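Local atomic coordinates of carboxylesterase SOBER1 (Arabidopsis thaliana, PDB entry 6AVX), a protein that hydrolyses carboxylic esters with short acyl chains, shows phospholipase A2 activity and dampens the hypersensitive response to the bacterial effector AvrBsT. Residues Gly111-Leu120 with Gly128-Phe137; Trp10-Gly18 with Val48-Trp59. The protein carries 1 engineered substitution. All blocks are in the same frame, centred on the assembly; numbering follows the deposited sequence.

In the fold
Two contacts of an alpha/beta hydrolase show how loops at the C-terminal ends of parallel strands gather round the probable nucleophile S108, with D162 and H194 completing the charge relay inferred by similarity. Interaction 1 sets helix 109-120, which follows S108, against strand 127-131 and its exit loop; interaction 2 joins the loop after strand 7-11 to strand 54-57 and W59. Their centres lie about 16 Å apart, yet they touch, L113 CD2 meeting W59 CD2 at 3.5 Å and L113 CG meeting L11 CD1 at 3.8 Å. Each sends a side chain toward the site: that of W134 lies about 4 Å from the side chain of S108, that of L14 about 6 Å.

Interaction 1: Gly111-Leu120 with Gly128-Phe137; sequences GALTLASVLL and GAVLSGWVPF
Helix 111-120 runs nearly antiparallel to strand 128-131, at 154° with axes 7.2 Å apart, and the backbones come closest where the CA atoms of G111 and V130 stand 4.4 Å from each other. With no side chain on G111, V130 can lay both methyls near the first helical turn: CG2 sits 3.6 Å from G111 O and also meets L115 CB. Farther along, T114 CG2 and V118 CG2 rest on the strand at G128, while T114 OG1 turns back to bond G110 O.

Past the strand, the chain swings round the helix and grips it from another side. A112 CB lies over the face of the W134 indole, 3.9 Å from the centroid of the five-membered ring and only 14° off its normal, a CH-pi contact. The same methyl is 3.4 Å from W134 O and also packs on P136 CB. One turn on, A116 CB meets F137 CE2 obliquely at 3.6 Å, and L119 CD1 comes to the edge of that ring at CZ. F137 CG stands between its backbone N and carbonyl carbon (chi1 38°), which swings the phenyl in toward the helix.

The strand and helix belong to the beta-alpha-beta unit 102-107, 109-120, 127-131, in which the turn from strand 102-107 into helix 109-120 has the pattern of the nucleophile elbow expected of alpha/beta hydrolases, with W134 beside S108.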
ATOM      1  N   GLY A 111      -0.806  -3.170   1.444  1.00  5.52           N
ATOM      2  CA  GLY A 111      -0.505  -2.687   0.103  1.00  5.11           C
ATOM      3  C   GLY A 111      -1.758  -2.340  -0.686  1.00  4.71           C
ATOM      4  O   GLY A 111      -1.801  -1.321  -1.379  1.00  5.75           O
ATOM      5  N   ALA A 112      -2.785  -3.183  -0.606  1.00  4.77           N
ATOM      6  CA  ALA A 112      -4.080  -2.833  -1.178  1.00  5.05           C
ATOM      7  C   ALA A 112      -4.586  -1.521  -0.588  1.00  5.52           C
ATOM      8  O   ALA A 112      -5.087  -0.649  -1.310  1.00  5.80           O
ATOM      9  CB  ALA A 112      -5.063  -3.969  -0.919  1.00  4.94           C
ATOM     10  N   LEU A 113      -4.438  -1.355   0.722  1.00  5.37           N
ATOM     11  CA  LEU A 113      -4.887  -0.120   1.353  1.00  5.41           C
ATOM     12  C   LEU A 113      -4.048   1.063   0.921  1.00  5.19           C
ATOM     13  O   LEU A 113      -4.581   2.165   0.733  1.00  5.26           O
ATOM     14  CB  LEU A 113      -4.872  -0.266   2.872  1.00  5.71           C
ATOM     15  CG  LEU A 113      -5.337   0.964   3.647  1.00  5.69           C
ATOM     16  CD1 LEU A 113      -6.707   1.435   3.216  1.00  6.94           C
ATOM     17  CD2 LEU A 113      -5.311   0.654   5.124  1.00  7.22           C
ATOM     18  N   THR A 114      -2.746   0.865   0.770  1.00  5.29           N
ATOM     19  CA  THR A 114      -1.879   1.910   0.227  1.00  5.53           C
ATOM     20  C   THR A 114      -2.407   2.404  -1.107  1.00  5.68           C
ATOM     21  O   THR A 114      -2.525   3.615  -1.335  1.00  5.66           O
ATOM     22  CB  THR A 114      -0.439   1.381   0.071  1.00  4.91           C
ATOM     23  OG1 THR A 114       0.152   1.221   1.362  1.00  6.10           O
ATOM     24  CG2 THR A 114       0.438   2.311  -0.748  1.00  6.58           C
ATOM     25  N   LEU A 115      -2.697   1.472  -2.007  1.00  4.64           N
ATOM     26  CA  LEU A 115      -3.163   1.859  -3.325  1.00  4.98           C
ATOM     27  C   LEU A 115      -4.448   2.663  -3.236  1.00  5.36           C
ATOM     28  O   LEU A 115      -4.574   3.734  -3.844  1.00  5.84           O
ATOM     29  CB  LEU A 115      -3.378   0.613  -4.174  1.00  6.53           C
ATOM     30  CG  LEU A 115      -3.663   0.942  -5.637  1.00  7.36           C
ATOM     31  CD1 LEU A 115      -2.386   1.304  -6.362  1.00  8.85           C
ATOM     32  CD2 LEU A 115      -4.368  -0.213  -6.326  1.00  8.82           C
ATOM     33  N   ALA A 116      -5.429   2.144  -2.510  1.00  5.53           N
ATOM     34  CA  ALA A 116      -6.706   2.835  -2.397  1.00  5.50           C
ATOM     35  C   ALA A 116      -6.534   4.214  -1.782  1.00  5.95           C
ATOM     36  O   ALA A 116      -7.168   5.193  -2.213  1.00  6.71           O
ATOM     37  CB  ALA A 116      -7.657   1.999  -1.549  1.00  6.66           C
ATOM     38  N   SER A 117      -5.677   4.312  -0.766  1.00  5.05           N
ATOM     39  CA  SER A 117      -5.510   5.572  -0.057  1.00  5.41           C
ATOM     40  C   SER A 117      -4.858   6.618  -0.941  1.00  5.62           C
ATOM     41  O   SER A 117      -5.250   7.791  -0.918  1.00  6.40           O
ATOM     42  CB  SER A 117      -4.690   5.358   1.209  1.00  6.69           C
ATOM     43  OG  SER A 117      -5.351   4.507   2.139  1.00  7.08           O
ATOM     44  N   VAL A 118      -3.826   6.235  -1.682  1.00  5.16           N
ATOM     45  CA  VAL A 118      -3.144   7.178  -2.556  1.00  5.50           C
ATOM     46  C   VAL A 118      -4.072   7.640  -3.671  1.00  6.02           C
ATOM     47  O   VAL A 118      -4.149   8.841  -3.978  1.00  6.55           O
ATOM     48  CB  VAL A 118      -1.855   6.548  -3.100  1.00  7.92           C
ATOM     49  CG1 VAL A 118      -1.299   7.370  -4.245  1.00  8.59           C
ATOM     50  CG2 VAL A 118      -0.841   6.350  -1.971  1.00  8.04           C
ATOM     51  N   LEU A 119      -4.787   6.704  -4.288  1.00  5.30           N
ATOM     52  CA  LEU A 119      -5.572   7.051  -5.474  1.00  6.03           C
ATOM     53  C   LEU A 119      -6.780   7.912  -5.142  1.00  5.58           C
ATOM     54  O   LEU A 119      -7.314   8.579  -6.041  1.00  6.30           O
ATOM     55  CB  LEU A 119      -6.039   5.783  -6.200  1.00  8.05           C
ATOM     56  CG  LEU A 119      -4.954   4.869  -6.771  1.00 11.46           C
ATOM     57  CD1 LEU A 119      -5.551   3.568  -7.309  1.00 14.41           C
ATOM     58  CD2 LEU A 119      -4.188   5.585  -7.852  1.00 21.45           C
ATOM     59  N   LEU A 120      -7.233   7.894  -3.903  1.00  5.40           N
ATOM     60  CA  LEU A 120      -8.369   8.705  -3.492  1.00  5.73           C
ATOM     61  C   LEU A 120      -7.960   9.977  -2.762  1.00  6.19           C
ATOM     62  O   LEU A 120      -8.832  10.759  -2.380  1.00  6.12           O
ATOM     63  CB  LEU A 120      -9.326   7.877  -2.627  1.00  5.82           C
ATOM     64  CG  LEU A 120     -10.105   6.835  -3.432  1.00  6.35           C
ATOM     65  CD1 LEU A 120     -10.698   5.774  -2.522  1.00  7.72           C
ATOM     66  CD2 LEU A 120     -11.224   7.505  -4.269  1.00  7.61           C
ATOM     67  N   GLY A 128       3.316   5.889  -3.629  1.00  6.01           N
ATOM     68  CA  GLY A 128       2.730   4.729  -2.993  1.00  6.48           C
ATOM     69  C   GLY A 128       3.533   3.497  -3.350  1.00  6.05           C
ATOM     70  O   GLY A 128       3.707   3.200  -4.542  1.00  7.07           O
ATOM     71  N   ALA A 129       4.035   2.778  -2.348  1.00  6.11           N
ATOM     72  CA  ALA A 129       4.788   1.541  -2.564  1.00  5.86           C
ATOM     73  C   ALA A 129       3.922   0.382  -2.103  1.00  5.79           C
ATOM     74  O   ALA A 129       3.633   0.249  -0.907  1.00  7.16           O
ATOM     75  CB  ALA A 129       6.097   1.552  -1.791  1.00  6.65           C
ATOM     76  N   VAL A 130       3.476  -0.424  -3.047  1.00  5.22           N
ATOM     77  CA  VAL A 130       2.640  -1.588  -2.779  1.00  6.17           C
ATOM     78  C   VAL A 130       3.540  -2.812  -2.794  1.00  6.63           C
ATOM     79  O   VAL A 130       4.275  -3.026  -3.767  1.00  6.37           O
ATOM     80  CB  VAL A 130       1.550  -1.710  -3.855  1.00  5.95           C
ATOM     81  CG1 VAL A 130       0.757  -2.998  -3.676  1.00  6.70           C
ATOM     82  CG2 VAL A 130       0.646  -0.472  -3.865  1.00  6.45           C
ATOM     83  N   LEU A 131       3.497  -3.617  -1.735  1.00  5.47           N
ATOM     84  CA  LEU A 131       4.253  -4.868  -1.688  1.00  5.46           C
ATOM     85  C   LEU A 131       3.249  -6.005  -1.657  1.00  5.31           C
ATOM     86  O   LEU A 131       2.487  -6.152  -0.693  1.00  6.29           O
ATOM     87  CB  LEU A 131       5.178  -4.934  -0.475  1.00  6.28           C
ATOM     88  CG  LEU A 131       6.358  -3.955  -0.433  1.00  5.50           C
ATOM     89  CD1 LEU A 131       5.934  -2.547  -0.020  1.00  6.85           C
ATOM     90  CD2 LEU A 131       7.416  -4.472   0.519  1.00  6.81           C
ATOM     91  N   SER A 132       3.214  -6.787  -2.717  1.00  5.46           N
ATOM     92  CA  SER A 132       2.413  -8.007  -2.741  1.00  5.25           C
ATOM     93  C   SER A 132       0.944  -7.745  -2.442  1.00  5.98           C
ATOM     94  O   SER A 132       0.282  -8.514  -1.748  1.00  6.05           O
ATOM     95  CB  SER A 132       2.987  -9.043  -1.784  1.00  6.60           C
ATOM     96  OG  SER A 132       4.383  -9.211  -2.022  1.00  8.35           O
ATOM     97  N   GLY A 133       0.424  -6.655  -2.989  1.00  6.22           N
ATOM     98  CA  GLY A 133      -0.946  -6.264  -2.787  1.00  6.77           C
ATOM     99  C   GLY A 133      -1.866  -6.695  -3.909  1.00  5.73           C
ATOM    100  O   GLY A 133      -1.562  -7.580  -4.713  1.00  6.46           O
ATOM    101  N   TRP A 134      -3.020  -6.044  -3.958  1.00  6.44           N
ATOM    102  CA  TRP A 134      -4.022  -6.300  -4.983  1.00  7.14           C
ATOM    103  C   TRP A 134      -4.857  -5.042  -5.124  1.00  6.94           C
ATOM    104  O   TRP A 134      -4.766  -4.127  -4.318  1.00  6.60           O
ATOM    105  CB  TRP A 134      -4.877  -7.512  -4.638  1.00  8.24           C
ATOM    106  CG  TRP A 134      -5.737  -7.365  -3.406  1.00  7.87           C
ATOM    107  CD1 TRP A 134      -7.030  -6.936  -3.365  1.00  8.32           C
ATOM    108  CD2 TRP A 134      -5.391  -7.710  -2.059  1.00  6.84           C
ATOM    109  NE1 TRP A 134      -7.497  -6.975  -2.085  1.00  8.09           N
ATOM    110  CE2 TRP A 134      -6.526  -7.470  -1.259  1.00  7.71           C
ATOM    111  CE3 TRP A 134      -4.246  -8.231  -1.458  1.00  7.22           C
ATOM    112  CZ2 TRP A 134      -6.536  -7.707   0.114  1.00  8.43           C
ATOM    113  CZ3 TRP A 134      -4.255  -8.478  -0.105  1.00  8.07           C
ATOM    114  CH2 TRP A 134      -5.407  -8.231   0.671  1.00  8.39           C
ATOM    115  N   VAL A 135      -5.674  -4.994  -6.173  1.00  8.31           N
ATOM    116  CA  VAL A 135      -6.560  -3.863  -6.425  1.00  8.44           C
ATOM    117  C   VAL A 135      -7.846  -4.100  -5.640  1.00  8.21           C
ATOM    118  O   VAL A 135      -8.566  -5.059  -5.944  1.00  8.64           O
ATOM    119  CB  VAL A 135      -6.847  -3.700  -7.920  1.00 10.39           C
ATOM    120  CG1 VAL A 135      -7.748  -2.493  -8.152  1.00 11.60           C
ATOM    121  CG2 VAL A 135      -5.542  -3.520  -8.684  1.00 11.39           C
ATOM    122  N   PRO A 136      -8.167  -3.280  -4.628  1.00  8.39           N
ATOM    123  CA  PRO A 136      -9.243  -3.648  -3.706  1.00  8.94           C
ATOM    124  C   PRO A 136     -10.584  -3.049  -4.063  1.00  8.70           C
ATOM    125  O   PRO A 136     -11.457  -2.923  -3.202  1.00 12.52           O
ATOM    126  CB  PRO A 136      -8.738  -3.097  -2.372  1.00 11.08           C
ATOM    127  CG  PRO A 136      -8.085  -1.861  -2.768  1.00  9.48           C
ATOM    128  CD  PRO A 136      -7.401  -2.140  -4.088  1.00  9.75           C
ATOM    129  N   PHE A 137     -10.766  -2.711  -5.326  1.00  9.22           N
ATOM    130  CA  PHE A 137     -12.034  -2.179  -5.801  1.00  8.95           C
ATOM    131  C   PHE A 137     -12.110  -2.394  -7.303  1.00 10.05           C
ATOM    132  O   PHE A 137     -11.143  -2.795  -7.940  1.00 10.81           O
ATOM    133  CB  PHE A 137     -12.271  -0.717  -5.354  1.00 12.35           C
ATOM    134  CG  PHE A 137     -11.040   0.184  -5.357  1.00  9.71           C
ATOM    135  CD1 PHE A 137     -10.075   0.100  -6.345  1.00 11.51           C
ATOM    136  CD2 PHE A 137     -10.893   1.161  -4.382  1.00 12.17           C
ATOM    137  CE1 PHE A 137      -8.971   0.961  -6.334  1.00 11.36           C
ATOM    138  CE2 PHE A 137      -9.819   2.019  -4.373  1.00 11.34           C
ATOM    139  CZ  PHE A 137      -8.856   1.922  -5.350  1.00 11.46           C
TER

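Interaction 2: Trp10-Gly18 with Val48-Trp59; sequences WLHGLGDSG and VTCNNGAVMRSW
H12 and W59 meet where the loop leaving strand 7-11 of the alpha/beta hydrolase sheet crosses the end of the small antiparallel hairpin 45-48/54-57. W59 NE1 donates to H12 O at 2.8 Å; the acceptor lies in the indole plane, but the N-H...O angle of 137° shows a bent bond. The two rings meet obliquely, planes inclined at 34°, with W59 NE1 above the centre of one face of the imidazole. H12 CG lies between the backbone N and the carbonyl carbon (chi1 67°), which brings the ring to the indole that the carbonyl of the same residue already holds. D16 O lies over the opposite face of the imidazole, offset toward the rim. ND1 donates to G13 O while NE2 accepts from A43 N, and the two bonds fix the ring's rotation.

G13 to D16 form a type II turn, closed by D16 N on G13 O, which thus accepts from two opposite faces. At its corner G15 N donates to R57 O, at 2.7 Å. L14 has CG anti to its backbone N and spreads its branches over the hairpin: CD1 packs against V48 CG2, M56 SD and S58 CB, whereas CD2 faces C50 SG and N51 ND2. The R57 chain runs extended past D16 O and S17 CB, and its NH2 bonds to A43 O. A water completes the join, donating to G15 O at 2.8 Å and accepting from R57 N at 3.0 Å.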
ATOM      1  N   TRP A  10       3.687   3.276   6.949  1.00  5.35           N
ATOM      2  CA  TRP A  10       3.766   1.864   6.597  1.00  5.65           C
ATOM      3  C   TRP A  10       2.553   1.133   7.140  1.00  5.69           C
ATOM      4  O   TRP A  10       2.290   1.200   8.341  1.00  6.29           O
ATOM      5  CB  TRP A  10       5.026   1.212   7.170  1.00  7.84           C
ATOM      6  CG  TRP A  10       5.182  -0.189   6.647  1.00  8.84           C
ATOM      7  CD1 TRP A  10       4.534  -1.309   7.078  1.00 10.83           C
ATOM      8  CD2 TRP A  10       5.991  -0.595   5.539  1.00 10.01           C
ATOM      9  NE1 TRP A  10       4.894  -2.393   6.302  1.00 11.59           N
ATOM     10  CE2 TRP A  10       5.790  -1.978   5.360  1.00 10.69           C
ATOM     11  CE3 TRP A  10       6.882   0.066   4.702  1.00 10.43           C
ATOM     12  CZ2 TRP A  10       6.444  -2.704   4.367  1.00 12.65           C
ATOM     13  CZ3 TRP A  10       7.529  -0.663   3.707  1.00 12.40           C
ATOM     14  CH2 TRP A  10       7.312  -2.026   3.563  1.00 13.70           C
ATOM     15  N   LEU A  11       1.853   0.395   6.280  1.00  5.16           N
ATOM     16  CA  LEU A  11       0.608  -0.284   6.619  1.00  4.78           C
ATOM     17  C   LEU A  11       0.830  -1.791   6.597  1.00  5.11           C
ATOM     18  O   LEU A  11       1.120  -2.368   5.543  1.00  5.73           O
ATOM     19  CB  LEU A  11      -0.482   0.112   5.629  1.00  5.39           C
ATOM     20  CG  LEU A  11      -0.740   1.616   5.561  1.00  5.47           C
ATOM     21  CD1 LEU A  11      -1.723   1.976   4.480  1.00  7.70           C
ATOM     22  CD2 LEU A  11      -1.186   2.171   6.919  1.00  8.34           C
ATOM     23  N   HIS A  12       0.682  -2.424   7.762  1.00  5.45           N
ATOM     24  CA  HIS A  12       0.919  -3.848   7.930  1.00  5.43           C
ATOM     25  C   HIS A  12      -0.152  -4.682   7.222  1.00  5.21           C
ATOM     26  O   HIS A  12      -1.200  -4.194   6.803  1.00  6.23           O
ATOM     27  CB  HIS A  12       0.968  -4.192   9.426  1.00  5.40           C
ATOM     28  CG  HIS A  12      -0.341  -4.014  10.142  1.00  5.48           C
ATOM     29  ND1 HIS A  12      -1.387  -4.902  10.009  1.00  5.22           N
ATOM     30  CD2 HIS A  12      -0.772  -3.053  10.991  1.00  5.27           C
ATOM     31  CE1 HIS A  12      -2.409  -4.485  10.751  1.00  5.67           C
ATOM     32  NE2 HIS A  12      -2.060  -3.370  11.360  1.00  6.16           N
ATOM     33  N   GLY A  13       0.117  -5.988   7.130  1.00  5.82           N
ATOM     34  CA  GLY A  13      -0.800  -6.943   6.540  1.00  7.26           C
ATOM     35  C   GLY A  13      -1.776  -7.554   7.536  1.00  7.03           C
ATOM     36  O   GLY A  13      -1.780  -7.263   8.734  1.00  6.61           O
ATOM     37  N   LEU A  14      -2.623  -8.431   7.012  1.00  6.96           N
ATOM     38  CA  LEU A  14      -3.717  -8.988   7.790  1.00  6.74           C
ATOM     39  C   LEU A  14      -3.203  -9.721   9.020  1.00  5.95           C
ATOM     40  O   LEU A  14      -2.349 -10.609   8.920  1.00  7.47           O
ATOM     41  CB  LEU A  14      -4.476  -9.969   6.906  1.00  7.45           C
ATOM     42  CG  LEU A  14      -5.619 -10.744   7.551  1.00 10.02           C
ATOM     43  CD1 LEU A  14      -6.687  -9.769   7.987  1.00 10.34           C
ATOM     44  CD2 LEU A  14      -6.152 -11.800   6.573  1.00 10.04           C
ATOM     45  N   GLY A  15      -3.748  -9.371  10.181  1.00  5.78           N
ATOM     46  CA  GLY A  15      -3.430  -9.999  11.445  1.00  6.87           C
ATOM     47  C   GLY A  15      -2.243  -9.407  12.168  1.00  6.52           C
ATOM     48  O   GLY A  15      -2.050  -9.692  13.357  1.00  7.61           O
ATOM     49  N   ASP A  16      -1.435  -8.613  11.486  1.00  6.13           N
ATOM     50  CA  ASP A  16      -0.164  -8.126  12.011  1.00  6.82           C
ATOM     51  C   ASP A  16      -0.417  -6.828  12.782  1.00  6.48           C
ATOM     52  O   ASP A  16      -1.562  -6.456  13.034  1.00  8.18           O
ATOM     53  CB  ASP A  16       0.795  -7.977  10.826  1.00  7.00           C
ATOM     54  CG  ASP A  16       2.261  -8.085  11.187  1.00  8.85           C
ATOM     55  OD1 ASP A  16       2.630  -8.192  12.365  1.00 11.11           O
ATOM     56  OD2 ASP A  16       3.064  -8.033  10.239  1.00 11.91           O
ATOM     57  N   SER A  17       0.643  -6.098  13.143  1.00  6.78           N
ATOM     58  CA  SER A  17       0.500  -4.847  13.887  1.00  6.87           C
ATOM     59  C   SER A  17       1.598  -3.884  13.462  1.00  6.35           C
ATOM     60  O   SER A  17       2.588  -4.266  12.826  1.00  7.30           O
ATOM     61  CB  SER A  17       0.576  -5.076  15.392  1.00  7.57           C
ATOM     62  OG  SER A  17       1.897  -5.404  15.773  1.00  8.89           O
ATOM     63  N   GLY A  18       1.429  -2.622  13.839  1.00  6.24           N
ATOM     64  CA  GLY A  18       2.423  -1.619  13.533  1.00  6.49           C
ATOM     65  C   GLY A  18       3.745  -1.877  14.230  1.00  6.09           C
ATOM     66  O   GLY A  18       4.804  -1.900  13.600  1.00  6.88           O
ATOM     67  N   VAL A  48     -12.946 -11.228  10.289  1.00  7.93           N
ATOM     68  CA  VAL A  48     -12.392 -11.425   8.953  1.00  7.04           C
ATOM     69  C   VAL A  48     -13.051 -12.641   8.309  1.00  8.44           C
ATOM     70  O   VAL A  48     -12.921 -13.772   8.806  1.00  8.89           O
ATOM     71  CB  VAL A  48     -10.864 -11.564   8.975  1.00  7.46           C
ATOM     72  CG1 VAL A  48     -10.326 -11.783   7.577  1.00 11.82           C
ATOM     73  CG2 VAL A  48     -10.241 -10.334   9.605  1.00  7.87           C
ATOM     74  N   THR A  49     -13.728 -12.407   7.187  1.00  9.60           N
ATOM     75  CA  THR A  49     -14.529 -13.445   6.551  1.00  9.70           C
ATOM     76  C   THR A  49     -13.686 -14.636   6.096  1.00 10.78           C
ATOM     77  O   THR A  49     -14.094 -15.791   6.263  1.00 11.82           O
ATOM     78  CB  THR A  49     -15.315 -12.816   5.403  1.00 11.65           C
ATOM     79  OG1 THR A  49     -16.253 -11.871   5.936  1.00 10.68           O
ATOM     80  CG2 THR A  49     -16.053 -13.854   4.593  1.00 13.46           C
ATOM     81  N   CYS A  50     -12.501 -14.399   5.537  1.00 10.16           N
ATOM     82  CA  CYS A  50     -11.702 -15.528   5.067  1.00 10.49           C
ATOM     83  C   CYS A  50     -11.225 -16.393   6.224  1.00 12.11           C
ATOM     84  O   CYS A  50     -10.813 -17.540   5.997  1.00 13.05           O
ATOM     85  CB  CYS A  50     -10.529 -15.053   4.206  1.00 13.58           C
ATOM     86  SG  CYS A  50      -9.280 -14.088   5.061  1.00 13.19           S
ATOM     87  N   ASN A  51     -11.269 -15.879   7.453  1.00  9.90           N
ATOM     88  CA  ASN A  51     -10.921 -16.624   8.652  1.00  9.83           C
ATOM     89  C   ASN A  51     -12.167 -16.978   9.454  1.00 10.29           C
ATOM     90  O   ASN A  51     -12.133 -17.068  10.686  1.00 11.77           O
ATOM     91  CB  ASN A  51      -9.896 -15.854   9.480  1.00 12.13           C
ATOM     92  CG  ASN A  51      -8.539 -15.848   8.822  1.00 14.52           C
ATOM     93  OD1 ASN A  51      -8.096 -16.875   8.308  1.00 17.98           O
ATOM     94  ND2 ASN A  51      -7.887 -14.692   8.782  1.00 14.24           N
ATOM     95  N   ASN A  52     -13.281 -17.156   8.748  1.00 11.17           N
ATOM     96  CA  ASN A  52     -14.537 -17.621   9.335  1.00 13.73           C
ATOM     97  C   ASN A  52     -15.037 -16.692  10.425  1.00 13.82           C
ATOM     98  O   ASN A  52     -15.657 -17.127  11.399  1.00 14.25           O
ATOM     99  CB  ASN A  52     -14.433 -19.069   9.801  1.00 16.46           C
ATOM    100  CG  ASN A  52     -14.137 -20.000   8.645  1.00 17.79           C
ATOM    101  OD1 ASN A  52     -14.624 -19.782   7.534  1.00 22.18           O
ATOM    102  ND2 ASN A  52     -13.318 -21.000   8.880  1.00 21.87           N
ATOM    103  N   GLY A  53     -14.810 -15.396  10.246  1.00 11.95           N
ATOM    104  CA  GLY A  53     -15.298 -14.419  11.181  1.00 11.54           C
ATOM    105  C   GLY A  53     -14.438 -14.226  12.399  1.00 10.03           C
ATOM    106  O   GLY A  53     -14.810 -13.431  13.269  1.00 11.62           O
ATOM    107  N   ALA A  54     -13.296 -14.901  12.492  1.00 10.00           N
ATOM    108  CA  ALA A  54     -12.397 -14.684  13.613  1.00 10.32           C
ATOM    109  C   ALA A  54     -11.905 -13.242  13.629  1.00  9.24           C
ATOM    110  O   ALA A  54     -11.655 -12.637  12.580  1.00  9.14           O
ATOM    111  CB  ALA A  54     -11.207 -15.640  13.525  1.00 11.27           C
ATOM    112  N   VAL A  55     -11.759 -12.708  14.827  1.00  7.87           N
ATOM    113  CA  VAL A  55     -11.364 -11.322  15.016  1.00  7.82           C
ATOM    114  C   VAL A  55      -9.847 -11.227  15.093  1.00  7.72           C
ATOM    115  O   VAL A  55      -9.183 -12.013  15.780  1.00  8.30           O
ATOM    116  CB  VAL A  55     -12.036 -10.758  16.281  1.00  9.25           C
ATOM    117  CG1 VAL A  55     -11.440  -9.407  16.668  1.00 10.22           C
ATOM    118  CG2 VAL A  55     -13.552 -10.666  16.080  1.00  9.70           C
ATOM    119  N   MET A  56      -9.291 -10.244  14.396  1.00  7.32           N
ATOM    120  CA  MET A  56      -7.856  -9.999  14.373  1.00  7.02           C
ATOM    121  C   MET A  56      -7.658  -8.593  13.838  1.00  5.97           C
ATOM    122  O   MET A  56      -8.587  -7.984  13.312  1.00  6.86           O
ATOM    123  CB  MET A  56      -7.156 -11.038  13.489  1.00  8.04           C
ATOM    124  CG  MET A  56      -7.671 -11.064  12.052  1.00  8.06           C
ATOM    125  SD  MET A  56      -7.203 -12.560  11.168  1.00 10.68           S
ATOM    126  CE  MET A  56      -8.125 -13.796  12.093  1.00 14.75           C
ATOM    127  N   ARG A  57      -6.446  -8.080  13.956  1.00  6.23           N
ATOM    128  CA  ARG A  57      -6.183  -6.777  13.365  1.00  5.34           C
ATOM    129  C   ARG A  57      -6.329  -6.903  11.859  1.00  7.02           C
ATOM    130  O   ARG A  57      -5.728  -7.786  11.233  1.00  6.94           O
ATOM    131  CB  ARG A  57      -4.787  -6.291  13.714  1.00  6.33           C
ATOM    132  CG  ARG A  57      -4.596  -5.969  15.170  1.00  6.60           C
ATOM    133  CD  ARG A  57      -3.408  -5.020  15.367  1.00  7.15           C
ATOM    134  NE  ARG A  57      -3.156  -4.748  16.783  1.00  7.95           N
ATOM    135  CZ  ARG A  57      -3.849  -3.896  17.520  1.00  8.52           C
ATOM    136  NH1 ARG A  57      -3.561  -3.756  18.808  1.00 10.32           N
ATOM    137  NH2 ARG A  57      -4.812  -3.161  17.004  1.00  8.29           N
ATOM    138  N   SER A  58      -7.139  -6.039  11.266  1.00  5.38           N
ATOM    139  CA  SER A  58      -7.452  -6.135   9.847  1.00  5.82           C
ATOM    140  C   SER A  58      -7.913  -4.773   9.360  1.00  5.90           C
ATOM    141  O   SER A  58      -8.833  -4.183   9.932  1.00  5.74           O
ATOM    142  CB  SER A  58      -8.567  -7.147   9.641  1.00  6.02           C
ATOM    143  OG  SER A  58      -8.928  -7.184   8.279  1.00  6.21           O
ATOM    144  N   TRP A  59      -7.287  -4.274   8.290  1.00  5.41           N
ATOM    145  CA  TRP A  59      -7.672  -2.968   7.772  1.00  5.54           C
ATOM    146  C   TRP A  59      -9.079  -2.958   7.195  1.00  5.14           C
ATOM    147  O   TRP A  59      -9.773  -1.945   7.279  1.00  5.54           O
ATOM    148  CB  TRP A  59      -6.674  -2.488   6.712  1.00  6.15           C
ATOM    149  CG  TRP A  59      -5.307  -2.228   7.259  1.00  5.63           C
ATOM    150  CD1 TRP A  59      -4.182  -2.966   7.040  1.00  6.97           C
ATOM    151  CD2 TRP A  59      -4.928  -1.168   8.143  1.00  5.69           C
ATOM    152  NE1 TRP A  59      -3.133  -2.430   7.740  1.00  6.67           N
ATOM    153  CE2 TRP A  59      -3.559  -1.331   8.427  1.00  5.77           C
ATOM    154  CE3 TRP A  59      -5.605  -0.098   8.728  1.00  6.03           C
ATOM    155  CZ2 TRP A  59      -2.862  -0.472   9.274  1.00  6.62           C
ATOM    156  CZ3 TRP A  59      -4.910   0.742   9.567  1.00  7.07           C
ATOM    157  CH2 TRP A  59      -3.559   0.556   9.825  1.00  8.46           C
TER
HETATM  158  O   HOH W   1      -4.289  -9.854  15.034  1.00  9.57           O